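Local coordinates for dally-like protein (PDB 3ODN) that probably serves as a cell-surface heparan sulfate proteoglycan of the glypican family, its core domain here an elongated helical bundle linked to Hedgehog signaling, at residues A[293-296]-A[297-301]. The protein carries 2 engineered substitutions. Residues are numbered along the deposited sequence; the frame is centred on the assembly and turned at random.
Sequences LNIK and ISEAI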
ATOM      1  N   LEU A 293      -7.555 -21.821  -5.780  1.00 57.58           N
ATOM      2  CA  LEU A 293      -7.757 -21.533  -7.202  1.00 56.29           C
ATOM      3  C   LEU A 293      -7.944 -22.803  -8.040  1.00 60.20           C
ATOM      4  O   LEU A 293      -8.773 -22.809  -8.956  1.00 59.84           O
ATOM      5  CB  LEU A 293      -6.660 -20.602  -7.766  1.00 54.51           C
ATOM      6  CG  LEU A 293      -6.833 -20.051  -9.202  1.00 59.11           C
ATOM      7  CD1 LEU A 293      -8.221 -19.427  -9.421  1.00 59.43           C
ATOM      8  CD2 LEU A 293      -5.775 -19.012  -9.490  1.00 61.44           C
ATOM      9  N   ASN A 294      -7.256 -23.891  -7.658  1.00 57.82           N
ATOM     10  CA  ASN A 294      -7.372 -25.199  -8.308  1.00 59.55           C
ATOM     11  C   ASN A 294      -8.778 -25.798  -8.186  1.00 64.35           C
ATOM     12  O   ASN A 294      -9.299 -26.306  -9.186  1.00 63.53           O
ATOM     13  CB  ASN A 294      -6.279 -26.156  -7.840  1.00 61.45           C
ATOM     14  CG  ASN A 294      -6.133 -26.339  -6.348  1.00 84.88           C
ATOM     15  OD1 ASN A 294      -6.981 -25.936  -5.534  1.00 79.62           O
ATOM     16  ND2 ASN A 294      -5.059 -27.014  -5.964  1.00 76.68           N
ATOM     17  N   ILE A 295      -9.419 -25.622  -6.985  1.00 61.18           N
ATOM     18  CA  ILE A 295     -10.786 -26.043  -6.633  1.00 62.24           C
ATOM     19  C   ILE A 295     -11.810 -25.234  -7.439  1.00 66.30           C
ATOM     20  O   ILE A 295     -12.754 -25.815  -7.958  1.00 68.68           O
ATOM     21  CB  ILE A 295     -11.032 -25.969  -5.089  1.00 66.02           C
ATOM     22  CG1 ILE A 295     -10.193 -27.019  -4.330  1.00 67.71           C
ATOM     23  CG2 ILE A 295     -12.521 -26.092  -4.713  1.00 67.81           C
ATOM     24  CD1 ILE A 295      -9.403 -26.460  -3.135  1.00 71.83           C
ATOM     25  N   LYS A 296     -11.617 -23.907  -7.566  1.00 61.93           N
ATOM     26  CA  LYS A 296     -12.527 -23.027  -8.329  1.00 60.89           C
ATOM     27  C   LYS A 296     -12.512 -23.372  -9.827  1.00 64.01           C
ATOM     28  O   LYS A 296     -13.553 -23.326 -10.474  1.00 65.06           O
ATOM     29  CB  LYS A 296     -12.168 -21.549  -8.129  1.00 60.21           C
ATOM     30  CG  LYS A 296     -12.319 -21.044  -6.702  1.00 77.87           C
ATOM     31  CD  LYS A 296     -11.428 -19.800  -6.479  1.00 86.19           C
ATOM     32  CE  LYS A 296     -11.859 -18.930  -5.322  1.00 89.92           C
ATOM     33  NZ  LYS A 296     -12.385 -17.604  -5.766  1.00 87.12           N
ATOM     34  N   ILE A 297     -11.338 -23.721 -10.373  1.00 59.32           N
ATOM     35  CA  ILE A 297     -11.209 -24.061 -11.787  1.00 58.35           C
ATOM     36  C   ILE A 297     -11.734 -25.488 -12.086  1.00 67.40           C
ATOM     37  O   ILE A 297     -12.392 -25.684 -13.113  1.00 67.56           O
ATOM     38  CB  ILE A 297      -9.818 -23.645 -12.393  1.00 58.00           C
ATOM     39  CG1 ILE A 297      -9.632 -22.116 -12.271  1.00 54.51           C
ATOM     40  CG2 ILE A 297      -9.640 -24.122 -13.867  1.00 59.00           C
ATOM     41  CD1 ILE A 297      -8.305 -21.622 -12.467  1.00 55.35           C
ATOM     42  N   SER A 298     -11.532 -26.451 -11.147  1.00 67.07           N
ATOM     43  CA  SER A 298     -12.049 -27.827 -11.282  1.00 69.62           C
ATOM     44  C   SER A 298     -13.594 -27.832 -11.243  1.00 77.20           C
ATOM     45  O   SER A 298     -14.240 -28.590 -11.976  1.00 78.55           O
ATOM     46  CB  SER A 298     -11.488 -28.732 -10.186  1.00 74.63           C
ATOM     47  OG  SER A 298     -12.027 -28.426  -8.909  1.00 89.19           O
ATOM     48  N   GLU A 299     -14.173 -26.963 -10.391  1.00 74.85           N
ATOM     49  CA  GLU A 299     -15.615 -26.795 -10.237  1.00 77.34           C
ATOM     50  C   GLU A 299     -16.251 -26.192 -11.496  1.00 79.95           C
ATOM     51  O   GLU A 299     -17.343 -26.616 -11.865  1.00 83.73           O
ATOM     52  CB  GLU A 299     -15.963 -26.061  -8.925  1.00 79.52           C
ATOM     53  CG  GLU A 299     -15.811 -26.989  -7.718  1.00 93.29           C
ATOM     54  CD  GLU A 299     -16.000 -26.452  -6.308  1.00118.92           C
ATOM     55  OE1 GLU A 299     -15.856 -25.225  -6.088  1.00112.98           O
ATOM     56  OE2 GLU A 299     -16.236 -27.287  -5.405  1.00112.36           O
ATOM     57  N   ALA A 300     -15.527 -25.301 -12.219  1.00 71.78           N
ATOM     58  CA  ALA A 300     -15.964 -24.753 -13.517  1.00 70.48           C
ATOM     59  C   ALA A 300     -15.928 -25.886 -14.590  1.00 75.45           C
ATOM     60  O   ALA A 300     -16.837 -25.996 -15.418  1.00 77.38           O
ATOM     61  CB  ALA A 300     -15.050 -23.615 -13.930  1.00 67.77           C
ATOM     62  N   ILE A 301     -14.891 -26.746 -14.528  1.00 70.05           N
ATOM     63  CA  ILE A 301     -14.699 -27.898 -15.393  1.00 71.32           C
ATOM     64  C   ILE A 301     -15.834 -28.947 -15.207  1.00 83.48           C
ATOM     65  O   ILE A 301     -16.398 -29.413 -16.201  1.00 83.60           O
ATOM     66  CB  ILE A 301     -13.257 -28.465 -15.232  1.00 72.20           C
ATOM     67  CG1 ILE A 301     -12.230 -27.563 -15.986  1.00 68.74           C
ATOM     68  CG2 ILE A 301     -13.165 -29.938 -15.682  1.00 74.79           C
ATOM     69  CD1 ILE A 301     -10.679 -27.826 -15.726  1.00 67.47           C
TER
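Ser298 and Glu299 both bond to the carbonyl of Ile295 within one turn of alpha-helix 293-306, part of the helical bundle of the glypican core. Ser298 OG donates to Ile295 O at 2.9 Å, and Glu299 N supplies the usual i to i+4 bond to the same oxygen at 3.0 Å. Both donors come from one face of the carbonyl plane, but the hydroxyl comes in well off the C=O direction and tilted out of that plane, with a C=O...OG angle of 112° against 151° for the amide. The bend back to the preceding turn follows from chi1 of Ser298 (71°), which sets OG between its own N and carbonyl carbon. With an alanine in place of Ser298 the hydroxyl is gone, and Ile295 O would probably keep just the Glu299 amide of the two donors described. Next to this pair, the carboxylate of Glu299 lies alongside Ile295, OE1 being 3.7 Å from CG2, on the exposed side of the helix. On the buried side Leu293 and Ile297 touch through their CD1 methyls at 3.8 Å; CG of Leu293, anti to the backbone N, sets CD1 there together with the second torsion. Ile297 also packs on Phe99 of helix 48-106 and Phe143 of helix 136-155, while Leu293 meets Leu186 of helix 182-214, so this face joins three neighbouring helices. The side chain of Asn294 touches Phe99 and Met102 of helix 48-106, where ND2 makes a weak hydrogen bond to Gln98 O, and its OD1 takes a weak, bent bond from Ile295 N at 2.9 Å.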